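PDB 3VWA: cytoplasmic export protein 1 from Saccharomyces cerevisiae, which binds tRNA and takes part in nuclear tRNA export, probably collecting tRNAs from export receptors at the nuclear pore and handing them to the translation machinery. Local coordinates for residues Q356-L361 with A394-Q399; S431-R436 with V474-A479; K486-F491 with F523-E528. All coordinates share one frame; numbering follows the deposited sequence.

Interaction 1: residues Q356-L361 with A394-Q399; sequences QVRFLL and ATLRLQ
Leu396 wedges its branched end between two side chains of the 356-361 helix, and this is where the packing is tight. Its CD2 methyl sits over one face of the Phe359 ring, 4.1 Å from the centroid and shifted toward the rim, a CH-pi contact. From the residue next to Phe359, the bent chain of Arg358 crosses Leu396 at about a right angle, with Arg358 CG 3.6 Å from Leu396 CD2. The guanidinium is directed elsewhere: chi2 and chi3 both bend the chain, and NH1 donates to the carbonyl of Phe350, so Arg358 offers only its aliphatic part here. The two helix segments run nearly parallel, 22° apart with axes 10.6 Å from each other, as neighbouring layers of a HEAT-type alpha solenoid commonly do; 394-399 belongs to the HEAT repeat 381-419. Phe359, with CG anti to its carbonyl carbon (chi1 -79°), extends its ring tip onto the first turn of the partner helix, where CZ lies 3.6 Å from the backbone N of Leu396. That N-H is itself taken by Asp393 OD2. Toward the solvent side the contact loosens into single touches at the ring edge. The hydroxyl of exposed Thr395 places OG1 3.5 Å from Phe359 CZ, while Gln399 brings just CG to within 4.2 Å of Phe359 CE1.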
loop_
_atom_site.group_PDB
_atom_site.type_symbol
_atom_site.label_atom_id
_atom_site.label_comp_id
_atom_site.label_asym_id
_atom_site.label_seq_id
_atom_site.Cartn_x
_atom_site.Cartn_y
_atom_site.Cartn_z
ATOM N N GLN A 356 21.590 -7.829 -7.339
ATOM C CA GLN A 356 21.096 -6.603 -6.752
ATOM C C GLN A 356 19.572 -6.634 -6.496
ATOM O O GLN A 356 19.056 -5.972 -5.587
ATOM C CB GLN A 356 21.516 -5.438 -7.675
ATOM C CG GLN A 356 23.040 -5.208 -7.677
ATOM C CD GLN A 356 23.690 -5.279 -6.278
ATOM O OE1 GLN A 356 23.248 -4.623 -5.314
ATOM N NE2 GLN A 356 24.769 -6.067 -6.171
ATOM N N VAL A 357 18.858 -7.380 -7.333
ATOM C CA VAL A 357 17.475 -7.661 -7.105
ATOM C C VAL A 357 17.297 -8.458 -5.799
ATOM O O VAL A 357 16.496 -8.101 -4.944
ATOM C CB VAL A 357 16.838 -8.458 -8.280
ATOM C CG1 VAL A 357 15.472 -8.983 -7.895
ATOM C CG2 VAL A 357 16.693 -7.572 -9.530
ATOM N N ARG A 358 18.009 -9.569 -5.717
ATOM C CA ARG A 358 17.938 -10.472 -4.595
ATOM C C ARG A 358 18.320 -9.750 -3.270
ATOM O O ARG A 358 17.631 -9.925 -2.278
ATOM C CB ARG A 358 18.834 -11.692 -4.836
ATOM C CG ARG A 358 18.877 -12.636 -3.638
ATOM C CD ARG A 358 17.517 -13.274 -3.361
ATOM N NE ARG A 358 17.110 -14.191 -4.437
ATOM C CZ ARG A 358 17.534 -15.457 -4.593
ATOM N NH1 ARG A 358 17.042 -16.217 -5.596
ATOM N NH2 ARG A 358 18.416 -15.981 -3.731
ATOM N N PHE A 359 19.364 -8.919 -3.255
ATOM C CA PHE A 359 19.613 -8.109 -2.029
ATOM C C PHE A 359 18.342 -7.278 -1.669
ATOM O O PHE A 359 17.948 -7.124 -0.496
ATOM C CB PHE A 359 20.774 -7.137 -2.259
ATOM C CG PHE A 359 22.164 -7.756 -2.151
ATOM C CD1 PHE A 359 22.627 -8.306 -0.941
ATOM C CD2 PHE A 359 23.044 -7.728 -3.253
ATOM C CE1 PHE A 359 23.929 -8.828 -0.850
ATOM C CE2 PHE A 359 24.323 -8.279 -3.166
ATOM C CZ PHE A 359 24.767 -8.813 -1.959
ATOM N N LEU A 360 17.698 -6.712 -2.697
ATOM C CA LEU A 360 16.539 -5.879 -2.407
ATOM C C LEU A 360 15.409 -6.727 -1.766
ATOM O O LEU A 360 14.756 -6.258 -0.798
ATOM C CB LEU A 360 16.048 -5.154 -3.656
ATOM C CG LEU A 360 14.759 -4.377 -3.504
ATOM C CD1 LEU A 360 14.720 -3.243 -2.434
ATOM C CD2 LEU A 360 14.415 -3.873 -4.888
ATOM N N LEU A 361 15.198 -7.939 -2.314
ATOM C CA LEU A 361 14.138 -8.823 -1.874
ATOM C C LEU A 361 14.425 -9.347 -0.463
ATOM O O LEU A 361 13.518 -9.531 0.351
ATOM C CB LEU A 361 14.066 -10.054 -2.802
ATOM C CG LEU A 361 13.560 -9.865 -4.230
ATOM C CD1 LEU A 361 13.823 -11.112 -5.075
ATOM C CD2 LEU A 361 12.077 -9.513 -4.191
ATOM N N ALA A 394 30.068 -13.507 -1.503
ATOM C CA ALA A 394 30.006 -13.872 -0.093
ATOM C C ALA A 394 29.000 -13.011 0.638
ATOM O O ALA A 394 28.371 -13.438 1.630
ATOM C CB ALA A 394 31.379 -13.743 0.547
ATOM N N THR A 395 28.792 -11.808 0.128
ATOM C CA THR A 395 27.826 -10.896 0.769
ATOM C C THR A 395 26.368 -11.344 0.506
ATOM O O THR A 395 25.483 -11.223 1.412
ATOM C CB THR A 395 28.106 -9.420 0.412
ATOM O OG1 THR A 395 28.149 -9.316 -1.009
ATOM C CG2 THR A 395 29.461 -9.022 0.897
ATOM N N LEU A 396 26.097 -11.897 -0.685
ATOM C CA LEU A 396 24.752 -12.459 -0.894
ATOM C C LEU A 396 24.566 -13.697 0.010
ATOM O O LEU A 396 23.505 -13.865 0.641
ATOM C CB LEU A 396 24.468 -12.823 -2.350
ATOM C CG LEU A 396 23.105 -12.458 -2.961
ATOM C CD1 LEU A 396 22.589 -13.511 -3.925
ATOM C CD2 LEU A 396 22.035 -12.119 -1.933
ATOM N N ARG A 397 25.585 -14.552 0.082
ATOM C CA ARG A 397 25.510 -15.725 0.994
ATOM C C ARG A 397 25.300 -15.322 2.438
ATOM O O ARG A 397 24.384 -15.842 3.082
ATOM C CB ARG A 397 26.759 -16.591 0.911
ATOM C CG ARG A 397 27.112 -16.962 -0.499
ATOM C CD ARG A 397 28.002 -18.193 -0.527
ATOM N NE ARG A 397 29.284 -18.055 0.178
ATOM C CZ ARG A 397 30.390 -17.524 -0.363
ATOM N NH1 ARG A 397 30.378 -17.012 -1.601
ATOM N NH2 ARG A 397 31.523 -17.479 0.314
ATOM N N LEU A 398 26.108 -14.393 2.945
ATOM C CA LEU A 398 25.903 -13.881 4.312
ATOM C C LEU A 398 24.499 -13.309 4.501
ATOM O O LEU A 398 23.799 -13.678 5.410
ATOM C CB LEU A 398 26.929 -12.814 4.699
ATOM C CG LEU A 398 26.881 -12.273 6.155
ATOM C CD1 LEU A 398 27.141 -13.369 7.170
ATOM C CD2 LEU A 398 27.866 -11.096 6.366
ATOM N N GLN A 399 24.061 -12.416 3.627
ATOM C CA GLN A 399 22.719 -11.885 3.850
ATOM C C GLN A 399 21.645 -12.950 3.781
ATOM O O GLN A 399 20.674 -12.866 4.540
ATOM C CB GLN A 399 22.359 -10.710 2.951
ATOM C CG GLN A 399 23.217 -9.478 3.197
ATOM C CD GLN A 399 23.171 -9.009 4.644
ATOM O OE1 GLN A 399 24.130 -9.162 5.341
ATOM N NE2 GLN A 399 22.046 -8.441 5.084
#

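Interaction 2: residues S431-R436 with V474-A479; sequences SDVEIR and VKPRLA
Along 474-479, the first residue to meet the 431-436 segment is Lys475. Its CG stands anti to the backbone N, and the chain beyond is fully extended, carrying NZ across to the carboxylate of Glu434. The salt bridge is lopsided: Lys475 NZ is 3.0 Å from Glu434 OE1, on the syn lone pair, with a weak second bond to OE2 at 3.4 Å. Glu434 starts away from the partner helix and comes back through a bend at chi2 (64°); its OE2 also receives a weak bond from Trp438 NE1. Pro476 follows, its CG and CD carbons packed against Val433, whose CG2 lies 3.8 Å from Pro476 CD. Pro476 CG also touches Arg436 at CB, 4.1 Å away, while the guanidinium of Arg436 turns to Asp471. These are the N-terminal turns of neighbouring helices in the alpha solenoid, the first of them capped by Asp432, whose OD2 accepts from Ile435 N. An alanine in place of Glu434 would remove the carboxylate and would probably leave Lys475 without its ionic tie across the helix pair. The contact thus joins a partly buried proline-valine patch to an ion pair at the surface, where solvent is likely to weaken the electrostatic gain.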
loop_
_atom_site.group_PDB
_atom_site.type_symbol
_atom_site.label_atom_id
_atom_site.label_comp_id
_atom_site.label_asym_id
_atom_site.label_seq_id
_atom_site.Cartn_x
_atom_site.Cartn_y
_atom_site.Cartn_z
ATOM N N SER A 431 34.328 -20.521 2.958
ATOM C CA SER A 431 35.552 -19.763 2.826
ATOM C C SER A 431 35.556 -18.399 3.541
ATOM O O SER A 431 36.600 -17.959 3.977
ATOM C CB SER A 431 35.915 -19.598 1.343
ATOM O OG SER A 431 34.845 -19.003 0.643
ATOM N N ASP A 432 34.402 -17.749 3.694
ATOM C CA ASP A 432 34.311 -16.497 4.439
ATOM C C ASP A 432 34.119 -16.704 5.973
ATOM O O ASP A 432 33.228 -17.447 6.417
ATOM C CB ASP A 432 33.181 -15.642 3.832
ATOM C CG ASP A 432 33.161 -14.229 4.366
ATOM O OD1 ASP A 432 33.676 -13.325 3.684
ATOM O OD2 ASP A 432 32.598 -14.012 5.454
ATOM N N VAL A 433 34.962 -16.038 6.771
ATOM C CA VAL A 433 34.938 -16.160 8.227
ATOM C C VAL A 433 33.635 -15.602 8.793
ATOM O O VAL A 433 33.074 -16.119 9.786
ATOM C CB VAL A 433 36.179 -15.493 8.894
ATOM C CG1 VAL A 433 36.177 -13.978 8.679
ATOM C CG2 VAL A 433 36.238 -15.802 10.394
ATOM N N GLU A 434 33.141 -14.550 8.150
ATOM C CA GLU A 434 31.922 -13.911 8.602
ATOM C C GLU A 434 30.697 -14.905 8.527
ATOM O O GLU A 434 29.893 -15.004 9.462
ATOM C CB GLU A 434 31.759 -12.589 7.873
ATOM C CG GLU A 434 30.789 -11.599 8.501
ATOM C CD GLU A 434 31.218 -11.118 9.883
ATOM O OE1 GLU A 434 32.443 -11.125 10.177
ATOM O OE2 GLU A 434 30.331 -10.729 10.677
ATOM N N ILE A 435 30.655 -15.694 7.470
ATOM C CA ILE A 435 29.622 -16.661 7.229
ATOM C C ILE A 435 29.754 -17.795 8.197
ATOM O O ILE A 435 28.744 -18.250 8.736
ATOM C CB ILE A 435 29.649 -17.179 5.758
ATOM C CG1 ILE A 435 29.269 -16.046 4.804
ATOM C CG2 ILE A 435 28.690 -18.371 5.565
ATOM C CD1 ILE A 435 29.318 -16.413 3.311
ATOM N N ARG A 436 30.987 -18.265 8.423
ATOM C CA ARG A 436 31.245 -19.252 9.502
ATOM C C ARG A 436 30.786 -18.830 10.891
ATOM O O ARG A 436 30.160 -19.644 11.605
ATOM C CB ARG A 436 32.696 -19.778 9.517
ATOM C CG ARG A 436 33.106 -20.336 8.110
ATOM C CD ARG A 436 34.288 -21.264 8.132
ATOM N NE ARG A 436 35.457 -20.668 8.812
ATOM C CZ ARG A 436 36.330 -19.817 8.270
ATOM N NH1 ARG A 436 37.350 -19.391 9.020
ATOM N NH2 ARG A 436 36.208 -19.406 6.996
ATOM N N VAL A 474 39.598 -16.956 15.043
ATOM C CA VAL A 474 39.114 -16.711 16.398
ATOM C C VAL A 474 37.622 -16.362 16.437
ATOM O O VAL A 474 36.918 -16.728 17.383
ATOM C CB VAL A 474 39.972 -15.636 17.122
ATOM C CG1 VAL A 474 39.341 -15.119 18.423
ATOM C CG2 VAL A 474 41.338 -16.203 17.446
ATOM N N LYS A 475 37.114 -15.693 15.412
ATOM C CA LYS A 475 35.757 -15.172 15.502
ATOM C C LYS A 475 34.670 -16.264 15.678
ATOM O O LYS A 475 33.776 -16.073 16.487
ATOM C CB LYS A 475 35.428 -14.217 14.351
ATOM C CG LYS A 475 34.198 -13.342 14.621
ATOM C CD LYS A 475 33.981 -12.273 13.531
ATOM C CE LYS A 475 32.873 -11.292 13.920
ATOM N NZ LYS A 475 32.724 -10.135 12.984
ATOM N N PRO A 476 34.736 -17.373 14.915
ATOM C CA PRO A 476 33.739 -18.455 15.025
ATOM C C PRO A 476 33.839 -19.259 16.324
ATOM O O PRO A 476 32.833 -19.796 16.802
ATOM C CB PRO A 476 34.024 -19.334 13.807
ATOM C CG PRO A 476 34.744 -18.374 12.823
ATOM C CD PRO A 476 35.615 -17.566 13.740
ATOM N N ARG A 477 35.028 -19.281 16.922
ATOM C CA ARG A 477 35.219 -19.883 18.239
ATOM C C ARG A 477 34.489 -19.058 19.276
ATOM O O ARG A 477 33.682 -19.590 20.072
ATOM C CB ARG A 477 36.718 -20.045 18.538
ATOM C CG ARG A 477 37.486 -20.573 17.322
ATOM C CD ARG A 477 38.628 -21.495 17.693
ATOM N NE ARG A 477 39.668 -20.787 18.399
ATOM C CZ ARG A 477 40.711 -20.199 17.808
ATOM N NH1 ARG A 477 40.855 -20.260 16.492
ATOM N NH2 ARG A 477 41.598 -19.540 18.532
ATOM N N LEU A 478 34.702 -17.745 19.238
ATOM C CA LEU A 478 33.967 -16.817 20.105
ATOM C C LEU A 478 32.456 -16.902 19.910
ATOM O O LEU A 478 31.699 -16.641 20.822
ATOM C CB LEU A 478 34.424 -15.396 19.798
ATOM C CG LEU A 478 35.889 -15.065 20.144
ATOM C CD1 LEU A 478 36.224 -13.706 19.596
ATOM C CD2 LEU A 478 36.188 -15.116 21.634
ATOM N N ALA A 479 32.016 -17.195 18.694
ATOM C CA ALA A 479 30.605 -17.306 18.423
ATOM C C ALA A 479 30.080 -18.633 19.009
ATOM O O ALA A 479 28.932 -18.734 19.360
ATOM C CB ALA A 479 30.328 -17.265 16.911
#

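Interaction 3: residues K486-F491 with F523-E528; sequences KSIELF and FEEYLE
The Tyr526 ring is covered on one face by Ile488, whose CG1 lies over its centre at 3.8 Å from the centroid and 11° off the normal, a CH-pi contact. At the ring's edge, near its plane, comes Phe491 CD2, 3.8 Å from Tyr526 CE1. Phe491 in turn meets the tyrosine with its own edge, the Tyr526 OH lying in the plane of the phenyl ring, 3.5 Å from Phe491 CD2. The setting is the alpha solenoid of HEAT repeats: helix 513-536, whose residues 523-528 fall in the HEAT repeat 494-530, packs on the C-terminal end of helix 474-487, where the chain gives way to a 3-10 turn at 488-490 and then to loop at Phe491. Ile488 holds CG1 anti to its backbone N (chi1 -165°) and continues extended, so that it meets Tyr526 tip to tip. Its CD1 runs on along the ring to CD2 of Tyr526 and also reaches Glu525 CG at 3.8 Å, the aliphatic part of an extended chain that crosses it obliquely. Helix 493-504 adds Ile496, Ile500 and Ile504 around the tyrosine, and helix 454-469 lies behind Phe491, making this a buried, largely apolar junction between helices. The one polar group of the ring is nonetheless satisfied, since the phenol is hydrogen-bonded to the carbonyl oxygen of Leu484, one turn before Ile488. With that bond made, the hydroxyl sits against the backbone where the 3-10 turn begins, Tyr526 OH 3.5 Å from Ile488 CA.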
loop_
_atom_site.group_PDB
_atom_site.type_symbol
_atom_site.label_atom_id
_atom_site.label_comp_id
_atom_site.label_asym_id
_atom_site.label_seq_id
_atom_site.Cartn_x
_atom_site.Cartn_y
_atom_site.Cartn_z
ATOM N N LYS A 486 24.203 -18.816 25.785
ATOM C CA LYS A 486 22.778 -18.713 25.601
ATOM C C LYS A 486 22.071 -20.063 25.610
ATOM O O LYS A 486 20.898 -20.084 25.784
ATOM C CB LYS A 486 22.410 -17.949 24.324
ATOM C CG LYS A 486 23.083 -16.588 24.155
ATOM C CD LYS A 486 22.646 -15.582 25.217
ATOM C CE LYS A 486 22.769 -14.158 24.678
ATOM N NZ LYS A 486 22.719 -13.183 25.792
ATOM N N SER A 487 22.765 -21.172 25.433
ATOM C CA SER A 487 22.064 -22.463 25.277
ATOM C C SER A 487 21.945 -23.254 26.520
ATOM O O SER A 487 21.379 -24.354 26.498
ATOM C CB SER A 487 22.800 -23.328 24.280
ATOM O OG SER A 487 22.527 -22.781 23.016
ATOM N N ILE A 488 22.494 -22.714 27.608
ATOM C CA ILE A 488 22.589 -23.475 28.838
ATOM C C ILE A 488 21.216 -23.941 29.292
ATOM O O ILE A 488 21.061 -25.055 29.769
ATOM C CB ILE A 488 23.345 -22.671 29.956
ATOM C CG1 ILE A 488 23.756 -23.591 31.078
ATOM C CG2 ILE A 488 22.512 -21.477 30.473
ATOM C CD1 ILE A 488 24.660 -22.955 32.126
ATOM N N GLU A 489 20.207 -23.103 29.128
ATOM C CA GLU A 489 18.857 -23.531 29.497
ATOM C C GLU A 489 18.302 -24.658 28.636
ATOM O O GLU A 489 17.281 -25.245 29.008
ATOM C CB GLU A 489 17.858 -22.375 29.438
ATOM C CG GLU A 489 18.458 -21.031 29.169
ATOM C CD GLU A 489 17.482 -19.935 29.515
ATOM O OE1 GLU A 489 17.179 -19.149 28.571
ATOM O OE2 GLU A 489 16.997 -19.918 30.702
ATOM N N LEU A 490 18.948 -24.951 27.497
ATOM C CA LEU A 490 18.462 -26.058 26.623
ATOM C C LEU A 490 19.145 -27.397 26.913
ATOM O O LEU A 490 18.800 -28.423 26.306
ATOM C CB LEU A 490 18.653 -25.721 25.152
ATOM C CG LEU A 490 18.173 -24.352 24.671
ATOM C CD1 LEU A 490 18.575 -24.090 23.231
ATOM C CD2 LEU A 490 16.652 -24.225 24.843
ATOM N N PHE A 491 20.129 -27.368 27.817
ATOM C CA PHE A 491 20.822 -28.578 28.268
ATOM C C PHE A 491 20.500 -28.878 29.723
ATOM O O PHE A 491 20.852 -28.067 30.682
ATOM C CB PHE A 491 22.348 -28.429 28.116
ATOM C CG PHE A 491 22.785 -28.081 26.724
ATOM C CD1 PHE A 491 22.462 -28.890 25.656
ATOM C CD2 PHE A 491 23.560 -26.954 26.498
ATOM C CE1 PHE A 491 22.872 -28.548 24.370
ATOM C CE2 PHE A 491 24.015 -26.631 25.224
ATOM C CZ PHE A 491 23.659 -27.423 24.153
ATOM N N PHE A 523 32.495 -22.301 31.184
ATOM C CA PHE A 523 32.703 -23.561 31.853
ATOM C C PHE A 523 32.238 -23.569 33.299
ATOM O O PHE A 523 31.566 -24.527 33.744
ATOM C CB PHE A 523 34.206 -23.853 31.816
ATOM C CG PHE A 523 34.571 -25.275 32.146
ATOM C CD1 PHE A 523 33.946 -26.351 31.490
ATOM C CD2 PHE A 523 35.569 -25.559 33.088
ATOM C CE1 PHE A 523 34.300 -27.678 31.781
ATOM C CE2 PHE A 523 35.930 -26.875 33.373
ATOM C CZ PHE A 523 35.313 -27.952 32.692
ATOM N N GLU A 524 32.631 -22.544 34.060
ATOM C CA GLU A 524 32.241 -22.479 35.491
ATOM C C GLU A 524 30.748 -22.411 35.640
ATOM O O GLU A 524 30.158 -23.027 36.530
ATOM C CB GLU A 524 32.762 -21.208 36.189
ATOM C CG GLU A 524 34.176 -20.841 35.889
ATOM C CD GLU A 524 35.143 -21.351 36.910
ATOM O OE1 GLU A 524 36.116 -20.604 37.220
ATOM O OE2 GLU A 524 34.933 -22.491 37.387
ATOM N N GLU A 525 30.125 -21.611 34.793
ATOM C CA GLU A 525 28.678 -21.492 34.884
ATOM C C GLU A 525 27.997 -22.874 34.592
ATOM O O GLU A 525 27.012 -23.247 35.244
ATOM C CB GLU A 525 28.222 -20.364 33.948
ATOM C CG GLU A 525 26.702 -20.240 33.809
ATOM C CD GLU A 525 26.273 -19.232 32.754
ATOM O OE1 GLU A 525 25.029 -19.132 32.565
ATOM O OE2 GLU A 525 27.150 -18.527 32.141
ATOM N N TYR A 526 28.565 -23.676 33.676
ATOM C CA TYR A 526 27.973 -24.999 33.396
ATOM C C TYR A 526 28.261 -25.976 34.525
ATOM O O TYR A 526 27.416 -26.799 34.868
ATOM C CB TYR A 526 28.550 -25.578 32.094
ATOM C CG TYR A 526 27.745 -25.244 30.841
ATOM C CD1 TYR A 526 26.965 -26.218 30.220
ATOM C CD2 TYR A 526 27.811 -23.980 30.265
ATOM C CE1 TYR A 526 26.234 -25.929 29.045
ATOM C CE2 TYR A 526 27.115 -23.667 29.097
ATOM C CZ TYR A 526 26.344 -24.643 28.467
ATOM O OH TYR A 526 25.664 -24.307 27.316
ATOM N N LEU A 527 29.477 -25.897 35.070
ATOM C CA LEU A 527 29.876 -26.631 36.269
ATOM C C LEU A 527 28.993 -26.366 37.465
ATOM O O LEU A 527 28.658 -27.303 38.228
ATOM C CB LEU A 527 31.320 -26.269 36.680
ATOM C CG LEU A 527 32.417 -26.820 35.779
ATOM C CD1 LEU A 527 33.736 -26.317 36.361
ATOM C CD2 LEU A 527 32.351 -28.362 35.735
ATOM N N GLU A 528 28.670 -25.089 37.646
ATOM C CA GLU A 528 27.796 -24.650 38.753
ATOM C C GLU A 528 26.424 -25.230 38.581
ATOM O O GLU A 528 25.828 -25.755 39.537
ATOM C CB GLU A 528 27.701 -23.120 38.796
ATOM C CG GLU A 528 28.534 -22.450 39.887
ATOM C CD GLU A 528 29.668 -21.559 39.365
ATOM O OE1 GLU A 528 30.857 -21.974 39.472
ATOM O OE2 GLU A 528 29.378 -20.433 38.863
#

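In the fold
All three contacts lie in the helical C-terminal part of the chain, on the same side of its centre, and follow one another without nesting or crossing. Interaction 1 closes a 32-residue loop containing helix 374-387, joining helices 355-368 and 394-407. Interaction 2 then spans 37 residues, tying helix 433-446 to 474-487 around helix 454-469. The two contacts touch directly, Arg397 packing on Ile435 and Leu398 on Glu434. Interaction 3 uses the opposite end of helix 474-487, about 22 Å from interaction 2 between centres, and links it to helix 513-536 across helix 493-504, extending the superhelical stack toward the C terminus.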